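Local coordinates for diguanylate cyclase/phosphodiesterase-domain containing protein (Thermotoga maritima MSB8, PDB 6KHU) that is a putative diguanylate cyclase of the GGDEF family, which makes cyclic di-GMP, though its degenerate signature motif leaves its own activity uncertain, at residues Thr28-Ile32 and Ile79-Lys83; Thr31-Thr37 and Asp72-Val78; Gly82-Pro87 and Tyr109-Asp115; Ser106-Lys110 and Asp125-Val130. One frame throughout, in Å; residues are numbered along the deposited sequence.

Contact 1 of 4, residues Thr28-Ile32 and Ile79-Lys83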
loop_
_atom_site.group_PDB
_atom_site.type_symbol
_atom_site.label_atom_id
_atom_site.label_comp_id
_atom_site.label_asym_id
_atom_site.label_seq_id
_atom_site.Cartn_x
_atom_site.Cartn_y
_atom_site.Cartn_z
ATOM N N THR A 28 -14.171 -5.872 -10.792
ATOM C CA THR A 28 -13.966 -5.950 -9.361
ATOM C C THR A 28 -13.062 -4.816 -8.898
ATOM O O THR A 28 -12.073 -4.499 -9.567
ATOM C CB THR A 28 -13.341 -7.290 -8.965
ATOM O OG1 THR A 28 -12.037 -7.385 -9.556
ATOM C CG2 THR A 28 -14.196 -8.450 -9.445
ATOM N N PRO A 29 -13.369 -4.183 -7.776
ATOM C CA PRO A 29 -12.543 -3.066 -7.316
ATOM C C PRO A 29 -11.316 -3.564 -6.569
ATOM O O PRO A 29 -11.240 -4.718 -6.137
ATOM C CB PRO A 29 -13.488 -2.297 -6.387
ATOM C CG PRO A 29 -14.348 -3.395 -5.787
ATOM C CD PRO A 29 -14.444 -4.510 -6.821
ATOM N N TYR A 30 -10.333 -2.668 -6.452
ATOM C CA TYR A 30 -9.192 -2.873 -5.569
ATOM C C TYR A 30 -8.679 -1.505 -5.137
ATOM O O TYR A 30 -9.020 -0.483 -5.732
ATOM C CB TYR A 30 -8.073 -3.690 -6.242
ATOM C CG TYR A 30 -7.324 -2.925 -7.314
ATOM C CD1 TYR A 30 -7.850 -2.810 -8.601
ATOM C CD2 TYR A 30 -6.105 -2.308 -7.041
ATOM C CE1 TYR A 30 -7.185 -2.105 -9.588
ATOM C CE2 TYR A 30 -5.426 -1.582 -8.032
ATOM C CZ TYR A 30 -5.970 -1.500 -9.303
ATOM O OH TYR A 30 -5.321 -0.800 -10.287
ATOM N N THR A 31 -7.841 -1.490 -4.101
ATOM C CA THR A 31 -7.348 -0.237 -3.552
ATOM C C THR A 31 -5.844 -0.304 -3.355
ATOM O O THR A 31 -5.312 -1.331 -2.922
ATOM C CB THR A 31 -8.074 0.086 -2.237
ATOM O OG1 THR A 31 -9.473 0.253 -2.514
ATOM C CG2 THR A 31 -7.543 1.373 -1.622
ATOM N N ILE A 32 -5.167 0.790 -3.698
ATOM C CA ILE A 32 -3.727 0.952 -3.527
ATOM C C ILE A 32 -3.488 1.895 -2.355
ATOM O O ILE A 32 -4.087 2.975 -2.290
ATOM C CB ILE A 32 -3.066 1.515 -4.799
ATOM C CG1 ILE A 32 -3.353 0.616 -6.007
ATOM C CG2 ILE A 32 -1.566 1.675 -4.594
ATOM C CD1 ILE A 32 -2.936 1.225 -7.333
ATOM N N ILE A 79 -7.170 -6.542 -3.105
ATOM C CA ILE A 79 -8.206 -6.740 -4.105
ATOM C C ILE A 79 -9.562 -6.830 -3.416
ATOM O O ILE A 79 -9.682 -7.250 -2.255
ATOM C CB ILE A 79 -7.914 -7.984 -4.966
ATOM C CG1 ILE A 79 -8.191 -9.246 -4.164
ATOM C CG2 ILE A 79 -6.456 -7.965 -5.491
ATOM C CD1 ILE A 79 -9.519 -9.890 -4.504
ATOM N N GLY A 80 -10.603 -6.435 -4.148
ATOM C CA GLY A 80 -11.949 -6.490 -3.625
ATOM C C GLY A 80 -12.311 -5.341 -2.710
ATOM O O GLY A 80 -13.429 -5.320 -2.187
ATOM N N VAL A 81 -11.411 -4.386 -2.501
ATOM C CA VAL A 81 -11.648 -3.259 -1.604
ATOM C C VAL A 81 -11.942 -2.035 -2.453
ATOM O O VAL A 81 -11.084 -1.583 -3.214
ATOM C CB VAL A 81 -10.440 -3.023 -0.685
ATOM C CG1 VAL A 81 -10.581 -1.706 0.096
ATOM C CG2 VAL A 81 -10.248 -4.216 0.256
ATOM N N GLY A 82 -13.155 -1.495 -2.332
ATOM C CA GLY A 82 -13.533 -0.274 -3.002
ATOM C C GLY A 82 -13.622 0.906 -2.048
ATOM O O GLY A 82 -13.139 0.869 -0.914
ATOM N N LYS A 83 -14.277 1.970 -2.539
ATOM C CA LYS A 83 -14.381 3.214 -1.776
ATOM C C LYS A 83 -15.045 3.004 -0.424
ATOM O O LYS A 83 -14.707 3.694 0.544
ATOM C CB LYS A 83 -15.175 4.259 -2.566
ATOM C CG LYS A 83 -14.358 5.004 -3.589
ATOM C CD LYS A 83 -13.264 5.829 -2.929
ATOM C CE LYS A 83 -13.720 7.263 -2.682
ATOM N NZ LYS A 83 -12.537 8.130 -2.422
#
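P29 lays its ring over the backbone of G82, with P29 CB 3.9 Å from G82 CA. The chain reaches G82 after leaving its strand partner; the last pairing is Y30 with I79, an antiparallel non-hydrogen-bonded pair whose CB atoms sit 4.5 Å apart. Beyond it, G80 takes a positive phi of 80° and swings the chain round, so the touching parts end up running at 95° to each other. Two hydrogen bonds hold the bend. G80 N donates to P29 O at 2.7 Å, and T31 OG1 donates to V81 O at only 2.5 Å. T31 OG1 is also hydrogen-bonded to S111 OG, so one hydroxyl links strand 30-37 to both the turn and strand 105-112. Y30 points to the sheet face it shares with I79, but its ring leads away from 79-83 to meet Y112, and its OH is hydrogen-bonded to H20 ND1 on helix 9-26. On the other side of the sheet, V81 packs on A86 and I89 of helix 86-100. Here a pair of inner strands, 30-37 and 73-79, gives way to the loop leading into helix 86-100, in a GGDEF-type, ferredoxin-like domain.

Contact 2 of 4, residues Thr31-Thr37 and Asp72-Val78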
loop_
_atom_site.group_PDB
_atom_site.type_symbol
_atom_site.label_atom_id
_atom_site.label_comp_id
_atom_site.label_asym_id
_atom_site.label_seq_id
_atom_site.Cartn_x
_atom_site.Cartn_y
_atom_site.Cartn_z
ATOM N N THR A 31 -7.841 -1.490 -4.101
ATOM C CA THR A 31 -7.348 -0.237 -3.552
ATOM C C THR A 31 -5.844 -0.304 -3.355
ATOM O O THR A 31 -5.312 -1.331 -2.922
ATOM C CB THR A 31 -8.074 0.086 -2.237
ATOM O OG1 THR A 31 -9.473 0.253 -2.514
ATOM C CG2 THR A 31 -7.543 1.373 -1.622
ATOM N N ILE A 32 -5.167 0.790 -3.698
ATOM C CA ILE A 32 -3.727 0.952 -3.527
ATOM C C ILE A 32 -3.488 1.895 -2.355
ATOM O O ILE A 32 -4.087 2.975 -2.290
ATOM C CB ILE A 32 -3.066 1.515 -4.799
ATOM C CG1 ILE A 32 -3.353 0.616 -6.007
ATOM C CG2 ILE A 32 -1.566 1.675 -4.594
ATOM C CD1 ILE A 32 -2.936 1.225 -7.333
ATOM N N PHE A 33 -2.607 1.502 -1.441
ATOM C CA PHE A 33 -2.207 2.347 -0.325
ATOM C C PHE A 33 -0.720 2.642 -0.451
ATOM O O PHE A 33 0.069 1.743 -0.772
ATOM C CB PHE A 33 -2.480 1.679 1.057
ATOM C CG PHE A 33 -3.929 1.346 1.324
ATOM C CD1 PHE A 33 -4.508 0.216 0.776
ATOM C CD2 PHE A 33 -4.692 2.139 2.166
ATOM C CE1 PHE A 33 -5.821 -0.105 1.029
ATOM C CE2 PHE A 33 -6.018 1.823 2.416
ATOM C CZ PHE A 33 -6.584 0.700 1.839
ATOM N N PHE A 34 -0.339 3.900 -0.191
ATOM C CA PHE A 34 1.058 4.305 -0.040
ATOM C C PHE A 34 1.307 4.773 1.390
ATOM O O PHE A 34 0.510 5.542 1.943
ATOM C CB PHE A 34 1.417 5.462 -0.990
ATOM C CG PHE A 34 1.895 5.033 -2.346
ATOM C CD1 PHE A 34 1.333 3.940 -2.991
ATOM C CD2 PHE A 34 2.906 5.755 -2.992
ATOM C CE1 PHE A 34 1.773 3.555 -4.262
ATOM C CE2 PHE A 34 3.349 5.389 -4.257
ATOM C CZ PHE A 34 2.783 4.283 -4.899
ATOM N N VAL A 35 2.424 4.338 1.980
ATOM C CA VAL A 35 2.868 4.822 3.287
ATOM C C VAL A 35 4.325 5.263 3.164
ATOM O O VAL A 35 5.196 4.455 2.826
ATOM C CB VAL A 35 2.717 3.755 4.388
ATOM C CG1 VAL A 35 3.261 4.280 5.719
ATOM C CG2 VAL A 35 1.258 3.342 4.541
ATOM N N LYS A 36 4.590 6.540 3.418
ATOM C CA LYS A 36 5.950 7.062 3.430
ATOM C C LYS A 36 6.357 7.365 4.866
ATOM O O LYS A 36 5.645 8.083 5.574
ATOM C CB LYS A 36 6.076 8.325 2.571
ATOM C CG LYS A 36 7.477 8.942 2.627
ATOM C CD LYS A 36 7.710 9.957 1.514
ATOM C CE LYS A 36 9.051 10.653 1.714
ATOM N NZ LYS A 36 9.359 11.650 0.651
ATOM N N THR A 37 7.490 6.808 5.293
ATOM C CA THR A 37 8.031 7.082 6.616
ATOM C C THR A 37 8.915 8.314 6.560
ATOM O O THR A 37 9.726 8.473 5.638
ATOM C CB THR A 37 8.851 5.908 7.151
ATOM O OG1 THR A 37 9.897 5.588 6.222
ATOM C CG2 THR A 37 7.976 4.707 7.343
ATOM N N ASP A 72 12.080 4.821 1.482
ATOM C CA ASP A 72 11.274 5.138 2.654
ATOM C C ASP A 72 9.766 4.969 2.443
ATOM O O ASP A 72 8.985 5.344 3.328
ATOM C CB ASP A 72 11.582 6.567 3.138
ATOM C CG ASP A 72 11.249 7.641 2.106
ATOM O OD1 ASP A 72 10.616 7.341 1.065
ATOM O OD2 ASP A 72 11.624 8.812 2.352
ATOM N N THR A 73 9.324 4.431 1.307
ATOM C CA THR A 73 7.901 4.329 1.022
ATOM C C THR A 73 7.537 2.874 0.772
ATOM O O THR A 73 8.255 2.160 0.071
ATOM C CB THR A 73 7.503 5.191 -0.194
ATOM O OG1 THR A 73 7.821 6.567 0.062
ATOM C CG2 THR A 73 6.010 5.079 -0.473
ATOM N N PHE A 74 6.435 2.431 1.368
ATOM C CA PHE A 74 5.834 1.154 1.022
ATOM C C PHE A 74 4.582 1.380 0.188
ATOM O O PHE A 74 3.912 2.413 0.306
ATOM C CB PHE A 74 5.440 0.352 2.262
ATOM C CG PHE A 74 6.591 -0.266 2.985
ATOM C CD1 PHE A 74 7.131 -1.467 2.555
ATOM C CD2 PHE A 74 7.113 0.337 4.125
ATOM C CE1 PHE A 74 8.193 -2.058 3.247
ATOM C CE2 PHE A 74 8.173 -0.244 4.824
ATOM C CZ PHE A 74 8.712 -1.442 4.381
ATOM N N ALA A 75 4.255 0.388 -0.632
ATOM C CA ALA A 75 2.972 0.346 -1.306
ATOM C C ALA A 75 2.281 -0.975 -0.994
ATOM O O ALA A 75 2.917 -1.971 -0.631
ATOM C CB ALA A 75 3.125 0.546 -2.819
ATOM N N LEU A 76 0.958 -0.957 -1.122
ATOM C CA LEU A 76 0.108 -2.104 -0.859
ATOM C C LEU A 76 -1.082 -2.023 -1.798
ATOM O O LEU A 76 -1.640 -0.937 -2.004
ATOM C CB LEU A 76 -0.380 -2.121 0.596
ATOM C CG LEU A 76 -1.597 -2.975 0.962
ATOM C CD1 LEU A 76 -1.200 -4.458 1.107
ATOM C CD2 LEU A 76 -2.240 -2.463 2.263
ATOM N N PHE A 77 -1.474 -3.159 -2.365
ATOM C CA PHE A 77 -2.795 -3.215 -2.971
ATOM C C PHE A 77 -3.567 -4.404 -2.425
ATOM O O PHE A 77 -2.988 -5.454 -2.143
ATOM C CB PHE A 77 -2.741 -3.220 -4.522
ATOM C CG PHE A 77 -2.107 -4.443 -5.153
ATOM C CD1 PHE A 77 -2.847 -5.599 -5.369
ATOM C CD2 PHE A 77 -0.791 -4.396 -5.606
ATOM C CE1 PHE A 77 -2.282 -6.698 -5.982
ATOM C CE2 PHE A 77 -0.210 -5.500 -6.230
ATOM C CZ PHE A 77 -0.957 -6.652 -6.417
ATOM N N VAL A 78 -4.877 -4.206 -2.257
ATOM C CA VAL A 78 -5.786 -5.171 -1.652
ATOM C C VAL A 78 -6.980 -5.338 -2.595
ATOM O O VAL A 78 -7.705 -4.374 -2.871
ATOM C CB VAL A 78 -6.243 -4.729 -0.244
ATOM C CG1 VAL A 78 -5.072 -4.763 0.736
ATOM C CG2 VAL A 78 -6.804 -3.318 -0.267
HETATM O O HOH W 1 11.876 9.669 4.678
#
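D72, F33 and L76 lose the most surface here, in two neighbouring strands running antiparallel, 162° between directions; D72 lies at one end of the strand pair, F33 and L76 at its middle. D72 sits where the pairing begins: its carbonyl O accepts both T37 N at 2.9 Å and T37 OG1 at 3.0 Å. A water joins its carboxylate to T37, the water O lying 2.5 Å from D72 OD2 and 2.6 Å from T37 O, while K36 NZ stays 4.0 Å from D72 OD2, too far for a salt bridge. Midway, F33 and L76 form a hydrogen-bonded pair, F33 N to L76 O at 2.7 Å and L76 N to F33 O at 2.9 Å. Their side chains share a face: F33 CD1 lies 3.8 Å from L76 CD2, and V78 CG2 meets the ring edge 3.6 Å from F33 CE1. That face, with T31, V35 and F74, is roofed by helices 41-57 and 86-100. I32, F34, A75 and F77 look the other way, toward helices 9-26 and 119-130. These are the central strands of a GGDEF-type sheet; by sequence, D72, T73 and F74 fall at the family's signature hairpin, which here departs from Gly-Gly-Asp-Glu-Phe.

Contact 3 of 4, residues Gly82-Pro87 and Tyr109-Asp115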
loop_
_atom_site.group_PDB
_atom_site.type_symbol
_atom_site.label_atom_id
_atom_site.label_comp_id
_atom_site.label_asym_id
_atom_site.label_seq_id
_atom_site.Cartn_x
_atom_site.Cartn_y
_atom_site.Cartn_z
ATOM N N GLY A 82 -13.155 -1.495 -2.332
ATOM C CA GLY A 82 -13.533 -0.274 -3.002
ATOM C C GLY A 82 -13.622 0.906 -2.048
ATOM O O GLY A 82 -13.139 0.869 -0.914
ATOM N N LYS A 83 -14.277 1.970 -2.539
ATOM C CA LYS A 83 -14.381 3.214 -1.776
ATOM C C LYS A 83 -15.045 3.004 -0.424
ATOM O O LYS A 83 -14.707 3.694 0.544
ATOM C CB LYS A 83 -15.175 4.259 -2.566
ATOM C CG LYS A 83 -14.358 5.004 -3.589
ATOM C CD LYS A 83 -13.264 5.829 -2.929
ATOM C CE LYS A 83 -13.720 7.263 -2.682
ATOM N NZ LYS A 83 -12.537 8.130 -2.422
ATOM N N GLU A 84 -16.001 2.074 -0.346
ATOM C CA GLU A 84 -16.744 1.861 0.894
ATOM C C GLU A 84 -15.827 1.406 2.027
ATOM O O GLU A 84 -15.891 1.939 3.140
ATOM C CB GLU A 84 -17.859 0.841 0.659
ATOM C CG GLU A 84 -18.836 0.682 1.819
ATOM C CD GLU A 84 -19.952 1.715 1.809
ATOM O OE1 GLU A 84 -19.909 2.644 0.971
ATOM O OE2 GLU A 84 -20.879 1.598 2.640
ATOM N N THR A 85 -14.963 0.419 1.773
ATOM C CA THR A 85 -14.189 -0.180 2.855
ATOM C C THR A 85 -12.741 0.296 2.919
ATOM O O THR A 85 -12.074 0.050 3.929
ATOM C CB THR A 85 -14.218 -1.705 2.741
ATOM O OG1 THR A 85 -13.803 -2.094 1.422
ATOM C CG2 THR A 85 -15.640 -2.218 3.010
ATOM N N ALA A 86 -12.245 0.961 1.881
ATOM C CA ALA A 86 -10.896 1.515 1.921
ATOM C C ALA A 86 -10.616 2.377 3.147
ATOM O O ALA A 86 -9.506 2.256 3.695
ATOM C CB ALA A 86 -10.612 2.317 0.642
ATOM N N PRO A 87 -11.514 3.261 3.609
ATOM C CA PRO A 87 -11.183 4.062 4.807
ATOM C C PRO A 87 -10.983 3.226 6.053
ATOM O O PRO A 87 -10.174 3.604 6.910
ATOM C CB PRO A 87 -12.393 4.997 4.961
ATOM C CG PRO A 87 -13.022 5.043 3.599
ATOM C CD PRO A 87 -12.804 3.676 3.026
ATOM N N TYR A 109 -4.443 6.717 -0.222
ATOM C CA TYR A 109 -4.946 5.574 -0.973
ATOM C C TYR A 109 -5.763 6.033 -2.175
ATOM O O TYR A 109 -6.321 7.134 -2.185
ATOM C CB TYR A 109 -5.779 4.622 -0.082
ATOM C CG TYR A 109 -7.086 5.194 0.424
ATOM C CD1 TYR A 109 -8.224 5.183 -0.366
ATOM C CD2 TYR A 109 -7.180 5.733 1.704
ATOM C CE1 TYR A 109 -9.423 5.701 0.094
ATOM C CE2 TYR A 109 -8.377 6.255 2.176
ATOM C CZ TYR A 109 -9.492 6.233 1.362
ATOM O OH TYR A 109 -10.685 6.743 1.819
ATOM N N LYS A 110 -5.820 5.167 -3.192
ATOM C CA LYS A 110 -6.622 5.377 -4.392
ATOM C C LYS A 110 -7.370 4.083 -4.678
ATOM O O LYS A 110 -6.752 3.017 -4.720
ATOM C CB LYS A 110 -5.753 5.753 -5.591
ATOM C CG LYS A 110 -5.118 7.124 -5.513
ATOM C CD LYS A 110 -6.096 8.199 -5.917
ATOM C CE LYS A 110 -5.485 9.591 -5.766
ATOM N NZ LYS A 110 -6.404 10.627 -6.319
ATOM N N SER A 111 -8.689 4.164 -4.847
ATOM C CA SER A 111 -9.507 2.983 -5.112
ATOM C C SER A 111 -9.881 2.923 -6.587
ATOM O O SER A 111 -10.280 3.934 -7.178
ATOM C CB SER A 111 -10.776 2.983 -4.256
ATOM O OG SER A 111 -10.450 2.958 -2.878
ATOM N N TYR A 112 -9.745 1.749 -7.175
ATOM C CA TYR A 112 -10.203 1.522 -8.530
ATOM C C TYR A 112 -11.576 0.875 -8.478
ATOM O O TYR A 112 -11.784 -0.046 -7.690
ATOM C CB TYR A 112 -9.235 0.601 -9.285
ATOM C CG TYR A 112 -9.738 0.155 -10.652
ATOM C CD1 TYR A 112 -9.518 0.939 -11.771
ATOM C CD2 TYR A 112 -10.432 -1.052 -10.818
ATOM C CE1 TYR A 112 -9.971 0.561 -13.026
ATOM C CE2 TYR A 112 -10.889 -1.454 -12.091
ATOM C CZ TYR A 112 -10.654 -0.626 -13.187
ATOM O OH TYR A 112 -11.086 -0.970 -14.449
ATOM N N PRO A 113 -12.550 1.287 -9.298
ATOM C CA PRO A 113 -12.489 2.316 -10.345
ATOM C C PRO A 113 -12.965 3.718 -9.945
ATOM O O PRO A 113 -12.923 4.620 -10.796
ATOM C CB PRO A 113 -13.432 1.753 -11.413
ATOM C CG PRO A 113 -14.518 1.075 -10.580
ATOM C CD PRO A 113 -13.812 0.515 -9.361
ATOM N N GLU A 114 -13.399 3.920 -8.695
ATOM C CA GLU A 114 -14.093 5.168 -8.370
ATOM C C GLU A 114 -13.133 6.348 -8.296
ATOM O O GLU A 114 -13.481 7.464 -8.695
ATOM C CB GLU A 114 -14.866 5.020 -7.061
ATOM C CG GLU A 114 -16.221 4.340 -7.232
ATOM C CD GLU A 114 -17.344 5.018 -6.445
ATOM O OE1 GLU A 114 -17.383 4.860 -5.201
ATOM O OE2 GLU A 114 -18.191 5.696 -7.077
ATOM N N ASP A 115 -11.922 6.131 -7.781
ATOM C CA ASP A 115 -10.950 7.214 -7.734
ATOM C C ASP A 115 -10.190 7.359 -9.049
ATOM O O ASP A 115 -9.716 8.453 -9.355
ATOM C CB ASP A 115 -9.943 6.993 -6.593
ATOM C CG ASP A 115 -10.569 7.113 -5.210
ATOM O OD1 ASP A 115 -11.595 7.820 -5.060
ATOM O OD2 ASP A 115 -10.020 6.500 -4.269
HETATM O O HOH W 2 -12.644 6.196 0.108
#
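This is a partly exposed loop-to-strand contact, made where the chain enters helix 86-100 and where strand 105-112 runs out into its following turn. K83 does most of the bridging. Its side chain folds along the strand end, CD 4.0 Å from S111 CB and CG 3.4 Å from E114 OE1, and finishes in a salt bridge from K83 NZ to D115 OD1 at 2.8 Å. The aspartate is held ready for it: D115 OD2 accepts S111 N at 2.8 Å, and D115 N returns a bond to S111 O, also 2.8 Å. A little deeper, the first turn of the helix settles on Y109. A86 CB is 3.6 Å from Y109 CE1 and the same distance from S111 OG, A86 O lies over one face of the ring, and P87 CG comes within 3.4 Å of Y109 OH. That hydroxyl also meets a water, 2.7 Å away, which donates to K83 O at 3.3 Å. S111 OG itself turns to T31 on the strand between. Strands 73-79 and 105-112 run parallel with 30-37 between them, so this contact belongs to the split beta-alpha-beta crossover of a ferredoxin-like fold.

Contact 4 of 4, residues Ser106-Lys110 and Asp125-Val130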
loop_
_atom_site.group_PDB
_atom_site.type_symbol
_atom_site.label_atom_id
_atom_site.label_comp_id
_atom_site.label_asym_id
_atom_site.label_seq_id
_atom_site.Cartn_x
_atom_site.Cartn_y
_atom_site.Cartn_z
ATOM N N SER A 106 3.207 9.681 6.325
ATOM C CA SER A 106 2.059 10.114 5.541
ATOM C C SER A 106 1.448 8.894 4.867
ATOM O O SER A 106 2.167 7.975 4.456
ATOM C CB SER A 106 2.458 11.152 4.483
ATOM O OG SER A 106 3.063 12.290 5.077
ATOM N N ILE A 107 0.126 8.880 4.756
ATOM C CA ILE A 107 -0.572 7.746 4.169
ATOM C C ILE A 107 -1.590 8.286 3.179
ATOM O O ILE A 107 -2.171 9.356 3.381
ATOM C CB ILE A 107 -1.252 6.865 5.245
ATOM C CG1 ILE A 107 -1.936 5.640 4.623
ATOM C CG2 ILE A 107 -2.266 7.669 6.028
ATOM C CD1 ILE A 107 -2.291 4.552 5.658
ATOM N N ALA A 108 -1.799 7.543 2.095
ATOM C CA ALA A 108 -2.788 7.920 1.094
ATOM C C ALA A 108 -3.245 6.661 0.367
ATOM O O ALA A 108 -2.544 5.647 0.360
ATOM C CB ALA A 108 -2.220 8.952 0.112
ATOM N N TYR A 109 -4.443 6.717 -0.222
ATOM C CA TYR A 109 -4.946 5.574 -0.973
ATOM C C TYR A 109 -5.763 6.033 -2.175
ATOM O O TYR A 109 -6.321 7.134 -2.185
ATOM C CB TYR A 109 -5.779 4.622 -0.082
ATOM C CG TYR A 109 -7.086 5.194 0.424
ATOM C CD1 TYR A 109 -8.224 5.183 -0.366
ATOM C CD2 TYR A 109 -7.180 5.733 1.704
ATOM C CE1 TYR A 109 -9.423 5.701 0.094
ATOM C CE2 TYR A 109 -8.377 6.255 2.176
ATOM C CZ TYR A 109 -9.492 6.233 1.362
ATOM O OH TYR A 109 -10.685 6.743 1.819
ATOM N N LYS A 110 -5.820 5.167 -3.192
ATOM C CA LYS A 110 -6.622 5.377 -4.392
ATOM C C LYS A 110 -7.370 4.083 -4.678
ATOM O O LYS A 110 -6.752 3.017 -4.720
ATOM C CB LYS A 110 -5.753 5.753 -5.591
ATOM C CG LYS A 110 -5.118 7.124 -5.513
ATOM C CD LYS A 110 -6.096 8.199 -5.917
ATOM C CE LYS A 110 -5.485 9.591 -5.766
ATOM N NZ LYS A 110 -6.404 10.627 -6.319
ATOM N N ASP A 125 -0.230 10.313 -8.560
ATOM C CA ASP A 125 -0.976 11.026 -7.528
ATOM C C ASP A 125 -0.614 10.525 -6.134
ATOM O O ASP A 125 -0.527 11.314 -5.187
ATOM C CB ASP A 125 -2.474 10.864 -7.763
ATOM C CG ASP A 125 -2.989 11.720 -8.910
ATOM O OD1 ASP A 125 -2.226 12.574 -9.404
ATOM O OD2 ASP A 125 -4.165 11.536 -9.316
ATOM N N LEU A 126 -0.429 9.212 -5.979
ATOM C CA LEU A 126 -0.104 8.675 -4.658
ATOM C C LEU A 126 1.263 9.156 -4.197
ATOM O O LEU A 126 1.428 9.539 -3.033
ATOM C CB LEU A 126 -0.163 7.147 -4.678
ATOM C CG LEU A 126 -1.570 6.569 -4.568
ATOM C CD1 LEU A 126 -1.637 5.173 -5.182
ATOM C CD2 LEU A 126 -2.065 6.571 -3.111
ATOM N N GLU A 127 2.251 9.139 -5.102
ATOM C CA GLU A 127 3.571 9.713 -4.830
ATOM C C GLU A 127 3.468 11.138 -4.287
ATOM O O GLU A 127 4.046 11.465 -3.240
ATOM C CB GLU A 127 4.414 9.713 -6.111
ATOM C CG GLU A 127 4.978 8.366 -6.486
ATOM C CD GLU A 127 5.801 8.400 -7.767
ATOM O OE1 GLU A 127 5.929 9.484 -8.383
ATOM O OE2 GLU A 127 6.312 7.333 -8.161
ATOM N N LYS A 128 2.756 12.009 -5.007
ATOM C CA LYS A 128 2.611 13.396 -4.565
ATOM C C LYS A 128 1.955 13.475 -3.200
ATOM O O LYS A 128 2.345 14.306 -2.366
ATOM C CB LYS A 128 1.792 14.227 -5.564
ATOM C CG LYS A 128 2.161 14.144 -7.043
ATOM C CD LYS A 128 3.653 13.972 -7.299
ATOM C CE LYS A 128 3.879 12.964 -8.432
ATOM N NZ LYS A 128 5.261 12.413 -8.484
ATOM N N ALA A 129 0.951 12.621 -2.950
ATOM C CA ALA A 129 0.156 12.760 -1.731
ATOM C C ALA A 129 0.950 12.434 -0.459
ATOM O O ALA A 129 0.620 12.942 0.620
ATOM C CB ALA A 129 -1.081 11.875 -1.819
ATOM N N VAL A 130 1.978 11.589 -0.551
ATOM C CA VAL A 130 2.757 11.188 0.620
ATOM C C VAL A 130 4.127 11.834 0.649
ATOM O O VAL A 130 4.868 11.639 1.628
ATOM C CB VAL A 130 2.896 9.651 0.715
ATOM C CG1 VAL A 130 1.528 8.985 0.859
ATOM C CG2 VAL A 130 3.639 9.097 -0.493
HETATM O O HOH W 3 -5.912 9.582 -9.315
#
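D125 opens the facing side of the helix at the far end of strand 106-110, since the two run nearly antiparallel, 156° apart with their axes 7.7 Å from each other. Its CB packs 3.8 Å from K110 CE, and D125 OD2 makes a long salt bridge of 3.8 Å to K110 NZ. A water fills in, donating to D125 OD2 at 2.6 Å and accepting from K110 NZ at 3.2 Å; K121, one turn back, is the carboxylate's closer ionic partner. L126 comes next and reaches in from the side. Its CD2 rests 3.6 Å from A108 O and 3.7 Å from Y109 CA, while L126 CG meets K110 CG at 3.7 Å; the same leucine touches I32 and F34 of the adjoining strand. One turn on, A129 sets methyl against methyl, its CB 3.7 Å from A108 CB, a meeting of small side chains that lets the backbones come close. V130 ends the walk. V130 CG1 lies 3.8 Å from A108 CB, and V130 O is 3.8 Å from S106 CB, with K38 NZ hydrogen-bonded to both that carbonyl and S106 OG. Alternate strand residues S106, A108 and K110 thus face helix 119-130, while I107 and Y109 turn to helix 86-100: the alpha/beta layering of a GGDEF-type domain at an edge strand.

How the contacts relate
Contact 2 is the core of the set: almost all of its residues are buried and main-chain hydrogen bonds hold it. Contacts 1 and 3 lie about 6 Å apart, centre to centre, at one end of the sheet, sharing G82 and K83; there the chemistry turns to bent backbone, a threonine hydroxyl and a surface salt bridge. Contact 4 is side-chain packing, with a long, weak K110–D125 ion pair and a bridging water. Strand 30-37 serves contacts 1 and 2, strand 105-112 contacts 3 and 4, and the two strands pair directly through Y30 O–Y112 N (2.8 Å), I32 N–K110 O (2.9 Å) and F34 N–A108 O (2.9 Å), so all four meet in one sheet.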